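Local coordinates for protein epoxide hydrolase (PDB 3G02) that probably hydrolyses epoxides to diols as an alpha/beta-hydrolase-fold epoxide hydrolase, here in an enantioselective form obtained by directed evolution, at residues A[20-25]-A[80-85]. The protein carries 9 engineered substitutions. Residues are numbered along the deposited sequence; the frame is centred on the assembly and turned at random.
Sequences FTVSIP and ARLNSF
A side-chain amide reads the backbone of an extended segment in this contact, where residues 20-25, the lead-in to helix 26-38, run past the C-terminal end of helix 75-82. Asn83, the first residue beyond that helix, meets both backbone polar groups of Val22. Its OD1 accepts the N-H of Val22 N at 2.8 Å, on a lone pair in the carbonyl plane, while its ND2 donates to Val22 O at 2.9 Å. The second bond is the straighter, with an N-H...O angle of 166°, and Val22 O lies almost exactly in the amide plane. CG stands anti to the carbonyl carbon (chi1 -68°), which carries the amide towards Val22, and the two bonds then fix the turn of its plane (chi2 -31°). OD1 also receives a weak hydrogen bond from Gln87, at the start of strand 87-92.

Apolar groups complete the join. Thr21 holds CG2 anti to its backbone N, and this methyl lies 3.5 Å from Asn83 ND2, the two side chains crossing at about a right angle. On the buried side Val22 CG2 touches Leu82 CD1 at 4.0 Å, and Phe155 and Glu79 also pack on the valine. Asn83 is itself the second residue of a type I turn from Leu82 to Phe85. Just before this turn Arg81 O accepts from both Ser84 N and, at 2.5 Å, Ser84 OG. Far from the predicted catalytic residues, the arrangement is the two-bond pairing of an asparagine amide with the N-H and C=O of a single extended residue, here joining parts of the epoxide hydrolase N-terminal region.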
ATOM      1  N   PHE A  20       3.664  27.517 -22.097  1.00 14.37           N
ATOM      2  CA  PHE A  20       3.125  27.239 -20.784  1.00 14.15           C
ATOM      3  C   PHE A  20       4.061  27.792 -19.718  1.00 13.91           C
ATOM      4  O   PHE A  20       5.283  27.676 -19.834  1.00 13.79           O
ATOM      5  CB  PHE A  20       2.941  25.727 -20.613  1.00 14.15           C
ATOM      6  CG  PHE A  20       2.362  25.326 -19.287  1.00 14.17           C
ATOM      7  CD1 PHE A  20       0.989  25.382 -19.066  1.00 14.12           C
ATOM      8  CD2 PHE A  20       3.186  24.885 -18.257  1.00 14.25           C
ATOM      9  CE1 PHE A  20       0.449  25.010 -17.840  1.00 13.90           C
ATOM     10  CE2 PHE A  20       2.654  24.513 -17.027  1.00 13.37           C
ATOM     11  CZ  PHE A  20       1.288  24.574 -16.819  1.00 13.84           C
ATOM     12  N   THR A  21       3.473  28.402 -18.695  1.00 14.22           N
ATOM     13  CA  THR A  21       4.214  28.936 -17.564  1.00 14.60           C
ATOM     14  C   THR A  21       3.606  28.379 -16.283  1.00 14.32           C
ATOM     15  O   THR A  21       2.392  28.466 -16.072  1.00 14.49           O
ATOM     16  CB  THR A  21       4.174  30.489 -17.538  1.00 14.61           C
ATOM     17  OG1 THR A  21       4.633  31.001 -18.793  1.00 17.03           O
ATOM     18  CG2 THR A  21       5.050  31.048 -16.420  1.00 15.27           C
ATOM     19  N   VAL A  22       4.449  27.791 -15.442  1.00 14.01           N
ATOM     20  CA  VAL A  22       4.011  27.334 -14.126  1.00 14.20           C
ATOM     21  C   VAL A  22       3.809  28.553 -13.228  1.00 14.56           C
ATOM     22  O   VAL A  22       4.726  29.349 -13.030  1.00 14.39           O
ATOM     23  CB  VAL A  22       5.016  26.346 -13.487  1.00 13.93           C
ATOM     24  CG1 VAL A  22       4.490  25.848 -12.139  1.00 13.87           C
ATOM     25  CG2 VAL A  22       5.293  25.169 -14.427  1.00 14.04           C
ATOM     26  N   SER A  23       2.593  28.696 -12.708  1.00 15.09           N
ATOM     27  CA  SER A  23       2.231  29.826 -11.867  1.00 15.73           C
ATOM     28  C   SER A  23       1.209  29.383 -10.833  1.00 15.79           C
ATOM     29  O   SER A  23       0.009  29.640 -10.970  1.00 15.90           O
ATOM     30  CB  SER A  23       1.686  30.980 -12.719  1.00 15.77           C
ATOM     31  OG  SER A  23       1.466  32.132 -11.927  1.00 17.87           O
ATOM     32  N   ILE A  24       1.698  28.695  -9.804  1.00 15.84           N
ATOM     33  CA  ILE A  24       0.847  28.193  -8.731  1.00 16.00           C
ATOM     34  C   ILE A  24       0.370  29.370  -7.878  1.00 16.30           C
ATOM     35  O   ILE A  24       1.191  30.130  -7.363  1.00 15.85           O
ATOM     36  CB  ILE A  24       1.590  27.146  -7.847  1.00 15.98           C
ATOM     37  CG1 ILE A  24       2.133  25.976  -8.690  1.00 15.77           C
ATOM     38  CG2 ILE A  24       0.692  26.652  -6.706  1.00 15.82           C
ATOM     39  CD1 ILE A  24       1.080  25.161  -9.443  1.00 15.68           C
ATOM     40  N   PRO A  25      -0.961  29.536  -7.747  1.00 17.02           N
ATOM     41  CA  PRO A  25      -1.496  30.622  -6.931  1.00 17.31           C
ATOM     42  C   PRO A  25      -0.995  30.576  -5.489  1.00 17.68           C
ATOM     43  O   PRO A  25      -0.821  29.490  -4.927  1.00 17.41           O
ATOM     44  CB  PRO A  25      -3.009  30.378  -6.974  1.00 17.31           C
ATOM     45  CG  PRO A  25      -3.235  29.620  -8.236  1.00 17.64           C
ATOM     46  CD  PRO A  25      -2.033  28.735  -8.366  1.00 17.05           C
ATOM     47  N   ALA A  80      10.599  28.937 -10.738  1.00 13.26           N
ATOM     48  CA  ALA A  80      11.417  29.712 -11.671  1.00 13.69           C
ATOM     49  C   ALA A  80      12.329  28.813 -12.502  1.00 13.98           C
ATOM     50  O   ALA A  80      12.516  29.045 -13.702  1.00 14.08           O
ATOM     51  CB  ALA A  80      12.225  30.763 -10.931  1.00 13.73           C
ATOM     52  N   ARG A  81      12.880  27.780 -11.867  1.00 14.07           N
ATOM     53  CA  ARG A  81      13.690  26.789 -12.575  1.00 14.52           C
ATOM     54  C   ARG A  81      12.851  26.019 -13.600  1.00 14.44           C
ATOM     55  O   ARG A  81      13.298  25.788 -14.722  1.00 14.74           O
ATOM     56  CB  ARG A  81      14.364  25.826 -11.593  1.00 14.76           C
ATOM     57  CG  ARG A  81      15.349  24.864 -12.245  1.00 16.29           C
ATOM     58  CD  ARG A  81      16.267  24.217 -11.217  1.00 18.28           C
ATOM     59  NE  ARG A  81      15.595  23.185 -10.427  1.00 19.63           N
ATOM     60  CZ  ARG A  81      15.451  21.914 -10.802  1.00 20.63           C
ATOM     61  NH1 ARG A  81      15.919  21.498 -11.973  1.00 20.80           N
ATOM     62  NH2 ARG A  81      14.832  21.056 -10.004  1.00 20.40           N
ATOM     63  N   LEU A  82      11.637  25.633 -13.216  1.00 14.32           N
ATOM     64  CA  LEU A  82      10.713  24.992 -14.157  1.00 14.29           C
ATOM     65  C   LEU A  82      10.520  25.857 -15.402  1.00 14.25           C
ATOM     66  O   LEU A  82      10.589  25.370 -16.534  1.00 14.61           O
ATOM     67  CB  LEU A  82       9.362  24.707 -13.490  1.00 14.24           C
ATOM     68  CG  LEU A  82       9.330  23.703 -12.331  1.00 14.45           C
ATOM     69  CD1 LEU A  82       7.899  23.451 -11.894  1.00 14.70           C
ATOM     70  CD2 LEU A  82       9.986  22.406 -12.737  1.00 15.36           C
ATOM     71  N   ASN A  83      10.313  27.152 -15.171  1.00 14.02           N
ATOM     72  CA  ASN A  83      10.027  28.107 -16.235  1.00 14.16           C
ATOM     73  C   ASN A  83      11.259  28.586 -17.007  1.00 14.39           C
ATOM     74  O   ASN A  83      11.138  29.402 -17.926  1.00 14.79           O
ATOM     75  CB  ASN A  83       9.242  29.290 -15.662  1.00 13.66           C
ATOM     76  CG  ASN A  83       7.840  28.900 -15.224  1.00 13.15           C
ATOM     77  OD1 ASN A  83       7.226  28.000 -15.800  1.00 13.54           O
ATOM     78  ND2 ASN A  83       7.329  29.579 -14.204  1.00 12.29           N
ATOM     79  N   SER A  84      12.429  28.057 -16.649  1.00 14.82           N
ATOM     80  CA  SER A  84      13.681  28.408 -17.325  1.00 15.32           C
ATOM     81  C   SER A  84      13.865  27.705 -18.670  1.00 15.15           C
ATOM     82  O   SER A  84      14.738  28.084 -19.450  1.00 16.15           O
ATOM     83  CB  SER A  84      14.890  28.153 -16.415  1.00 15.37           C
ATOM     84  OG  SER A  84      15.101  26.770 -16.190  1.00 17.46           O
ATOM     85  N   PHE A  85      13.053  26.680 -18.933  1.00 14.40           N
ATOM     86  CA  PHE A  85      13.089  25.957 -20.202  1.00 13.84           C
ATOM     87  C   PHE A  85      11.768  26.135 -20.939  1.00 13.11           C
ATOM     88  O   PHE A  85      10.741  26.382 -20.302  1.00 13.08           O
ATOM     89  CB  PHE A  85      13.361  24.466 -19.967  1.00 14.38           C
ATOM     90  CG  PHE A  85      14.782  24.165 -19.588  1.00 15.14           C
ATOM     91  CD1 PHE A  85      15.734  23.879 -20.563  1.00 15.44           C
ATOM     92  CD2 PHE A  85      15.174  24.172 -18.251  1.00 16.44           C
ATOM     93  CE1 PHE A  85      17.053  23.604 -20.209  1.00 16.42           C
ATOM     94  CE2 PHE A  85      16.490  23.895 -17.889  1.00 17.17           C
ATOM     95  CZ  PHE A  85      17.428  23.610 -18.871  1.00 16.37           C
TER